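Side-chain contacts in monosaccharide ABC transporter substrate-binding protein, CUT2 family (Acidothermus cellulolyticus, PDB 4RU1), which binds myo-inositol and probably serves as the carbohydrate-binding component of an ABC-type sugar transporter: residues Asp33-Trp36 / Asp37-Lys41; Gln153-Val156 / Gln157-Ser160; Gln252-Val255 / Glu256-Ala260. All coordinates share one frame; numbering follows the deposited sequence.

Contact 1 (Asp33-Trp36 / Asp37-Lys41); sequences DTFW and DIIRK. With INS (1,2,3,4,5,6-hexahydroxy-cyclohexane), chain M.
Ile39 packs against both aromatic rings of the preceding turn: its CG1 is 3.7 Å from Phe35 CE2 and equally near Trp36 CE3, meeting each ring obliquely, with CD1 close to Phe35 CE2 and CZ. The rings in turn serve the myo-inositol. Phe35, its CG swung anti to the backbone N (chi1 169°), lays one face against the cyclohexane, with INS C1 over the ring centre. Trp36 meets the same molecule at its edge, NE1 donating to INS O4 at 3.0 Å. Asp33 adds a third hold on the ligand: its OD2 accepts the O3 hydroxyl of INS at 2.6 Å, and its OD1 takes the N-H of Phe35 from above the carboxylate plane at 3.2 Å. The latter is a capping bond at the start of helix 35-49, the helix of the beta-alpha-beta unit running from strand 21-27 to strand 52-58, so one carboxylate serves both ligand and helix. Replacing Trp36 by a leucine would probably leave INS O4 without this N-H and take from Ile39 the indole it packs against. Beyond these contacts, the indole and the His28 ring meet edge-to-face. Backbone carbonyls are taken up in succession: Thr34 O by a weak bond from Asp37 N, Phe35 O by Ile38 N, and Trp36 O by Arg40 N at 2.9 Å. A water donates weakly to both Asp33 O and Asp37 OD1, and the guanidinium of Arg40 makes a cation-pi contact with Tyr56.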
loop_
_atom_site.group_PDB
_atom_site.type_symbol
_atom_site.label_atom_id
_atom_site.label_comp_id
_atom_site.label_asym_id
_atom_site.label_seq_id
_atom_site.Cartn_x
_atom_site.Cartn_y
_atom_site.Cartn_z
ATOM N N ASP A 33 0.950 10.053 6.365
ATOM C CA ASP A 33 1.506 8.840 5.760
ATOM C C ASP A 33 1.948 9.200 4.336
ATOM O O ASP A 33 1.132 9.332 3.397
ATOM C CB ASP A 33 0.504 7.704 5.827
ATOM C CG ASP A 33 1.066 6.405 5.204
ATOM O OD1 ASP A 33 2.212 6.474 4.703
ATOM O OD2 ASP A 33 0.344 5.371 5.248
ATOM N N THR A 34 3.256 9.387 4.179
ATOM C CA THR A 34 3.838 9.890 2.988
ATOM C C THR A 34 3.734 8.934 1.773
ATOM O O THR A 34 3.934 9.313 0.640
ATOM C CB THR A 34 5.289 10.320 3.178
ATOM O OG1 THR A 34 6.049 9.216 3.615
ATOM C CG2 THR A 34 5.363 11.489 4.159
ATOM N N PHE A 35 3.409 7.678 2.036
ATOM C CA PHE A 35 3.191 6.735 0.939
ATOM C C PHE A 35 2.199 7.279 -0.043
ATOM O O PHE A 35 2.371 7.157 -1.228
ATOM C CB PHE A 35 2.634 5.411 1.466
ATOM C CG PHE A 35 2.145 4.485 0.395
ATOM C CD1 PHE A 35 3.004 3.687 -0.278
ATOM C CD2 PHE A 35 0.776 4.341 0.180
ATOM C CE1 PHE A 35 2.511 2.772 -1.230
ATOM C CE2 PHE A 35 0.290 3.476 -0.750
ATOM C CZ PHE A 35 1.179 2.718 -1.474
ATOM N N TRP A 36 1.204 7.977 0.455
ATOM C CA TRP A 36 0.010 8.394 -0.309
ATOM C C TRP A 36 0.426 9.604 -1.193
ATOM O O TRP A 36 -0.251 9.934 -2.177
ATOM C CB TRP A 36 -1.180 8.681 0.618
ATOM C CG TRP A 36 -1.666 7.428 1.177
ATOM C CD1 TRP A 36 -1.277 6.832 2.381
ATOM C CD2 TRP A 36 -2.455 6.466 0.497
ATOM N NE1 TRP A 36 -1.853 5.552 2.489
ATOM C CE2 TRP A 36 -2.553 5.316 1.327
ATOM C CE3 TRP A 36 -3.115 6.442 -0.761
ATOM C CZ2 TRP A 36 -3.301 4.203 0.933
ATOM C CZ3 TRP A 36 -3.830 5.329 -1.113
ATOM C CH2 TRP A 36 -3.893 4.229 -0.308
ATOM N N ASP A 37 1.500 10.325 -0.817
ATOM C CA ASP A 37 2.024 11.387 -1.718
ATOM C C ASP A 37 2.505 10.774 -3.047
ATOM O O ASP A 37 2.335 11.406 -4.093
ATOM C CB ASP A 37 3.127 12.208 -1.029
ATOM C CG ASP A 37 2.634 12.892 0.313
ATOM O OD1 ASP A 37 1.456 13.293 0.402
ATOM O OD2 ASP A 37 3.465 13.008 1.242
ATOM N N ILE A 38 3.036 9.548 -3.038
ATOM C CA ILE A 38 3.473 8.968 -4.294
ATOM C C ILE A 38 2.254 8.543 -5.111
ATOM O O ILE A 38 2.220 8.722 -6.322
ATOM C CB ILE A 38 4.398 7.743 -4.051
ATOM C CG1 ILE A 38 5.510 8.031 -3.017
ATOM C CG2 ILE A 38 4.983 7.324 -5.376
ATOM C CD1 ILE A 38 6.064 6.765 -2.331
ATOM N N ILE A 39 1.253 7.934 -4.481
ATOM C CA ILE A 39 -0.056 7.621 -5.126
ATOM C C ILE A 39 -0.593 8.876 -5.786
ATOM O O ILE A 39 -0.983 8.851 -6.988
ATOM C CB ILE A 39 -1.072 7.152 -4.059
ATOM C CG1 ILE A 39 -0.621 5.825 -3.429
ATOM C CG2 ILE A 39 -2.522 7.196 -4.574
ATOM C CD1 ILE A 39 -0.949 4.613 -4.303
ATOM N N ARG A 40 -0.579 9.963 -5.038
ATOM C CA ARG A 40 -1.145 11.206 -5.593
ATOM C C ARG A 40 -0.361 11.807 -6.771
ATOM O O ARG A 40 -0.917 12.320 -7.754
ATOM C CB ARG A 40 -1.298 12.208 -4.479
ATOM C CG ARG A 40 -2.418 11.802 -3.548
ATOM C CD ARG A 40 -2.579 12.668 -2.305
ATOM N NE ARG A 40 -3.183 13.908 -2.725
ATOM C CZ ARG A 40 -3.562 14.891 -1.908
ATOM N NH1 ARG A 40 -3.399 14.795 -0.596
ATOM N NH2 ARG A 40 -4.119 15.981 -2.411
ATOM N N LYS A 41 0.957 11.676 -6.749
ATOM C CA LYS A 41 1.801 12.152 -7.906
ATOM C C LYS A 41 1.455 11.358 -9.155
ATOM O O LYS A 41 1.225 11.923 -10.225
ATOM C CB LYS A 41 3.278 12.093 -7.628
ATOM C CG LYS A 41 3.785 13.186 -6.649
ATOM C CD LYS A 41 5.309 13.194 -6.534
ATOM C CE LYS A 41 5.807 14.194 -5.490
ATOM N NZ LYS A 41 5.119 14.072 -4.148
HETATM C C1 INS M . 1.271 0.628 2.069
HETATM C C2 INS M . 1.551 1.296 3.407
HETATM C C3 INS M . 0.475 2.347 3.676
HETATM C C4 INS M . -0.933 1.815 3.526
HETATM C C5 INS M . -1.167 1.228 2.171
HETATM C C6 INS M . -0.162 0.168 1.810
HETATM O O1 INS M . 2.204 -0.422 1.770
HETATM O O2 INS M . 1.389 0.265 4.397
HETATM O O3 INS M . 0.688 2.784 5.033
HETATM O O4 INS M . -1.907 2.857 3.789
HETATM O O5 INS M . -2.465 0.603 2.056
HETATM O O6 INS M . -0.342 -0.289 0.438
HETATM O O HOH W 1 0.849 12.681 3.626
#

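Contact 2 (Gln153-Val156 / Gln157-Ser160); sequences QGQV and QLES. With INS (1,2,3,4,5,6-hexahydroxy-cyclohexane), chain M.
In the myo-inositol pocket, the N-terminal turn of helix 156-168 supplies an amide, that of Gln157, which is shared between the ligand and Gln155. Gln157 NE2 donates to INS O5 at 3.0 Å and to Gln155 OE1 at 2.9 Å, so both contacts draw on one amide nitrogen and fix its rotation. The two glutamine side chains run alongside each other in the same direction, with amide planes 22° apart; the bond between them is bent, its acceptor tilted out of the Gln157 amide plane. Gln157 reaches this place by folding back: CG stands between the backbone N and the carbonyl carbon (chi1 76°) and the chain bends again at chi2. Its OE1 is turned inward against Gln155 CB and is buried with no partner in the model. Leu158 adds a van der Waals contact, its CD2 lying 3.7 Å from the hydroxyl oxygen O2 of INS.

Gln155 is the N-cap of the helix, which follows strand 145-150 of the mixed sheet in this periplasmic-binding-protein fold. Its carbonyl O receives Glu159 N almost straight at 3.0 Å and, weakly, Leu158 N. One residue on, Val156 O is gripped twice by Ser160: OG donates at 2.8 Å and the backbone N at 2.9 Å, from opposite faces of the carbonyl plane. Glu159, bent at chi2, brings its carboxylate back over the loop, where OE2 accepts from a water that itself takes the N-H of Gly154. A second water, which accepts from Gln155 N, lies within hydrogen-bonding distance of OE2 and probably donates to it, linking the N-H groups of Gly154 and Gln155 to the same oxygen. Tyr177 OH is also hydrogen-bonded to OE2, and Lys175 forms a salt bridge with OE1.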
loop_
_atom_site.group_PDB
_atom_site.type_symbol
_atom_site.label_atom_id
_atom_site.label_comp_id
_atom_site.label_asym_id
_atom_site.label_seq_id
_atom_site.Cartn_x
_atom_site.Cartn_y
_atom_site.Cartn_z
ATOM N N GLN A 153 -4.669 -1.715 12.656
ATOM C CA GLN A 153 -5.549 -2.894 12.770
ATOM C C GLN A 153 -6.732 -2.859 11.830
ATOM O O GLN A 153 -7.121 -1.785 11.367
ATOM C CB GLN A 153 -6.047 -3.060 14.218
ATOM C CG GLN A 153 -4.953 -3.243 15.261
ATOM C CD GLN A 153 -5.549 -3.441 16.660
ATOM O OE1 GLN A 153 -5.569 -2.522 17.487
ATOM N NE2 GLN A 153 -6.063 -4.587 16.881
ATOM N N GLY A 154 -7.146 -4.060 11.470
ATOM C CA GLY A 154 -8.381 -4.237 10.688
ATOM C C GLY A 154 -8.254 -3.779 9.240
ATOM O O GLY A 154 -9.231 -3.317 8.667
ATOM N N GLN A 155 -7.058 -3.877 8.667
ATOM C CA GLN A 155 -6.873 -3.494 7.274
ATOM C C GLN A 155 -6.465 -4.720 6.435
ATOM O O GLN A 155 -5.368 -5.301 6.670
ATOM C CB GLN A 155 -5.858 -2.369 7.161
ATOM C CG GLN A 155 -6.451 -1.069 7.677
ATOM C CD GLN A 155 -5.697 0.160 7.320
ATOM O OE1 GLN A 155 -4.815 0.197 6.481
ATOM N NE2 GLN A 155 -6.037 1.232 7.979
ATOM N N VAL A 156 -7.308 -5.113 5.486
ATOM C CA VAL A 156 -7.169 -6.434 4.852
ATOM C C VAL A 156 -5.791 -6.499 4.158
ATOM O O VAL A 156 -5.177 -7.608 3.996
ATOM C CB VAL A 156 -8.276 -6.795 3.849
ATOM C CG1 VAL A 156 -9.582 -7.024 4.565
ATOM C CG2 VAL A 156 -8.441 -5.816 2.701
ATOM N N GLN A 157 -5.348 -5.397 3.578
ATOM C CA GLN A 157 -4.114 -5.411 2.780
ATOM C C GLN A 157 -2.872 -5.625 3.635
ATOM O O GLN A 157 -1.862 -6.200 3.175
ATOM C CB GLN A 157 -3.940 -4.174 1.907
ATOM C CG GLN A 157 -3.494 -2.891 2.618
ATOM C CD GLN A 157 -4.543 -2.217 3.509
ATOM O OE1 GLN A 157 -5.652 -2.692 3.733
ATOM N NE2 GLN A 157 -4.169 -1.019 3.913
ATOM N N LEU A 158 -2.928 -5.177 4.878
ATOM C CA LEU A 158 -1.858 -5.387 5.829
ATOM C C LEU A 158 -1.941 -6.790 6.398
ATOM O O LEU A 158 -0.888 -7.494 6.469
ATOM C CB LEU A 158 -1.932 -4.329 6.946
ATOM C CG LEU A 158 -1.753 -2.868 6.516
ATOM C CD1 LEU A 158 -1.739 -1.959 7.725
ATOM C CD2 LEU A 158 -0.550 -2.674 5.575
ATOM N N GLU A 159 -3.135 -7.235 6.789
ATOM C CA GLU A 159 -3.259 -8.549 7.347
ATOM C C GLU A 159 -2.856 -9.620 6.342
ATOM O O GLU A 159 -2.251 -10.601 6.682
ATOM C CB GLU A 159 -4.716 -8.794 7.868
ATOM C CG GLU A 159 -5.074 -7.839 8.972
ATOM C CD GLU A 159 -4.353 -8.070 10.306
ATOM O OE1 GLU A 159 -3.845 -9.160 10.572
ATOM O OE2 GLU A 159 -4.304 -7.075 11.032
ATOM N N SER A 160 -3.168 -9.401 5.064
ATOM C CA SER A 160 -2.812 -10.382 4.042
ATOM C C SER A 160 -1.315 -10.539 3.970
ATOM O O SER A 160 -0.829 -11.645 3.708
ATOM C CB SER A 160 -3.371 -9.894 2.700
ATOM O OG SER A 160 -4.770 -10.006 2.671
HETATM C C1 INS M . 1.271 0.628 2.069
HETATM C C2 INS M . 1.551 1.296 3.407
HETATM C C3 INS M . 0.475 2.347 3.676
HETATM C C4 INS M . -0.933 1.815 3.526
HETATM C C5 INS M . -1.167 1.228 2.171
HETATM C C6 INS M . -0.162 0.168 1.810
HETATM O O1 INS M . 2.204 -0.422 1.770
HETATM O O2 INS M . 1.389 0.265 4.397
HETATM O O3 INS M . 0.688 2.784 5.033
HETATM O O4 INS M . -1.907 2.857 3.789
HETATM O O5 INS M . -2.465 0.603 2.056
HETATM O O6 INS M . -0.342 -0.289 0.438
HETATM O O HOH W 2 -6.546 -6.468 12.602
HETATM O O HOH W 3 -4.444 -4.558 9.889
#

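Contact 3 (Gln252-Val255 / Glu256-Ala260); sequences QPYV and EGYEA
The rings of Tyr254 and Tyr258, one turn apart on helix 253-270, do not stack: Tyr258 CB approaches the Tyr254 ring obliquely, 4.5 Å from CD1, and the Tyr258 ring has Glu259 CD at its edge, in plane. Tyr254 O also stands obliquely to the Tyr258 ring. These first two turns of the helix follow strand 248-250 of the mixed sheet, with Gln252 as N-cap. Regular i to i+4 bonds hold them: Glu256 N to Gln252 O at 3.0 Å, then Gly257 N to Pro253 O, nearly linear at 175°, and Tyr258 N to Tyr254 O. With CG anti to the backbone N (chi1 179°), Tyr258 sends its ring away from the preceding turn, and its OH is hydrogen-bonded to Lys49 NZ. Glu256 extends beyond CG in the other direction; its OE2 bonds to Gln251 NE2 and OE1 to Asn108 ND2. Both of those residues belong to the myo-inositol pocket, consistent with this carboxylate being a second-shell group that holds their amides in place. On another side, Val255 and Glu259 run alongside each other, with Val255 CG1 3.8 Å from Glu259 CG, and Val255 O accepts Glu259 N at 2.8 Å.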
loop_
_atom_site.group_PDB
_atom_site.type_symbol
_atom_site.label_atom_id
_atom_site.label_comp_id
_atom_site.label_asym_id
_atom_site.label_seq_id
_atom_site.Cartn_x
_atom_site.Cartn_y
_atom_site.Cartn_z
ATOM N N GLN A 252 4.719 -0.136 -6.561
ATOM C CA GLN A 252 4.550 0.962 -7.535
ATOM C C GLN A 252 3.289 1.762 -7.275
ATOM O O GLN A 252 2.361 1.825 -8.109
ATOM C CB GLN A 252 4.638 0.481 -8.966
ATOM C CG GLN A 252 5.955 -0.165 -9.315
ATOM C CD GLN A 252 5.957 -0.570 -10.759
ATOM O OE1 GLN A 252 5.310 -1.610 -11.121
ATOM N NE2 GLN A 252 6.507 0.269 -11.595
ATOM N N PRO A 253 3.309 2.487 -6.144
ATOM C CA PRO A 253 2.201 3.435 -5.943
ATOM C C PRO A 253 1.951 4.441 -7.006
ATOM O O PRO A 253 0.774 4.839 -7.187
ATOM C CB PRO A 253 2.574 4.158 -4.640
ATOM C CG PRO A 253 4.054 3.931 -4.496
ATOM C CD PRO A 253 4.291 2.553 -5.058
ATOM N N TYR A 254 2.990 4.889 -7.700
ATOM C CA TYR A 254 2.787 5.851 -8.764
ATOM C C TYR A 254 1.898 5.254 -9.814
ATOM O O TYR A 254 0.994 5.903 -10.364
ATOM C CB TYR A 254 4.118 6.268 -9.368
ATOM C CG TYR A 254 4.097 7.381 -10.439
ATOM C CD1 TYR A 254 3.795 7.078 -11.778
ATOM C CD2 TYR A 254 4.341 8.752 -10.109
ATOM C CE1 TYR A 254 3.795 8.080 -12.747
ATOM C CE2 TYR A 254 4.369 9.750 -11.099
ATOM C CZ TYR A 254 4.109 9.397 -12.399
ATOM O OH TYR A 254 4.198 10.386 -13.358
ATOM N N VAL A 255 2.145 3.977 -10.126
ATOM C CA VAL A 255 1.344 3.244 -11.101
ATOM C C VAL A 255 -0.097 3.039 -10.627
ATOM O O VAL A 255 -1.038 3.078 -11.414
ATOM C CB VAL A 255 1.972 1.933 -11.551
ATOM C CG1 VAL A 255 1.092 1.124 -12.509
ATOM C CG2 VAL A 255 3.306 2.235 -12.213
ATOM N N GLU A 256 -0.241 2.616 -9.377
ATOM C CA GLU A 256 -1.578 2.478 -8.808
ATOM C C GLU A 256 -2.427 3.750 -8.961
ATOM O O GLU A 256 -3.554 3.679 -9.451
ATOM C CB GLU A 256 -1.518 2.102 -7.350
ATOM C CG GLU A 256 -0.838 0.745 -7.112
ATOM C CD GLU A 256 -0.736 0.346 -5.671
ATOM O OE1 GLU A 256 -1.257 1.017 -4.749
ATOM O OE2 GLU A 256 -0.048 -0.685 -5.397
ATOM N N GLY A 257 -1.889 4.876 -8.539
ATOM C CA GLY A 257 -2.639 6.146 -8.657
ATOM C C GLY A 257 -2.826 6.593 -10.072
ATOM O O GLY A 257 -3.911 7.023 -10.453
ATOM N N TYR A 258 -1.789 6.438 -10.896
ATOM C CA TYR A 258 -1.893 6.749 -12.299
ATOM C C TYR A 258 -2.944 5.954 -13.030
ATOM O O TYR A 258 -3.784 6.483 -13.789
ATOM C CB TYR A 258 -0.493 6.612 -12.994
ATOM C CG TYR A 258 -0.513 6.902 -14.477
ATOM C CD1 TYR A 258 -0.866 5.916 -15.392
ATOM C CD2 TYR A 258 -0.113 8.155 -14.977
ATOM C CE1 TYR A 258 -0.868 6.167 -16.772
ATOM C CE2 TYR A 258 -0.092 8.410 -16.348
ATOM C CZ TYR A 258 -0.475 7.428 -17.234
ATOM O OH TYR A 258 -0.390 7.696 -18.596
ATOM N N GLU A 259 -2.896 4.651 -12.844
ATOM C CA GLU A 259 -3.845 3.825 -13.558
ATOM C C GLU A 259 -5.282 3.946 -13.062
ATOM O O GLU A 259 -6.251 3.773 -13.848
ATOM C CB GLU A 259 -3.451 2.365 -13.514
ATOM C CG GLU A 259 -2.118 2.015 -14.249
ATOM C CD GLU A 259 -2.114 2.405 -15.757
ATOM O OE1 GLU A 259 -3.224 2.374 -16.324
ATOM O OE2 GLU A 259 -1.042 2.650 -16.319
ATOM N N ALA A 260 -5.436 4.206 -11.762
ATOM C CA ALA A 260 -6.778 4.424 -11.231
ATOM C C ALA A 260 -7.454 5.506 -12.041
ATOM O O ALA A 260 -8.583 5.374 -12.444
ATOM C CB ALA A 260 -6.740 4.838 -9.763
#

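Contacts 1 and 2 both touch the myo-inositol, from opposite sides of the chain's centre; their own centres are 19 Å apart and their nearest atoms about 6 Å, so the ligand bridges them. Contact 3 does not bind it directly: the Glu256 side chain stays about 5 Å from INS. It packs instead on contact 1, the two centres 10 Å apart. Ile39 CD1 lies 3.4 Å from Pro253 O, and Phe35 CE1 is 3.7 Å from Pro253 CB, so the start of helix 253-270 backs the ring that covers the ligand. Contacts 2 and 3 do not meet, their nearest atoms being about 9 Å apart.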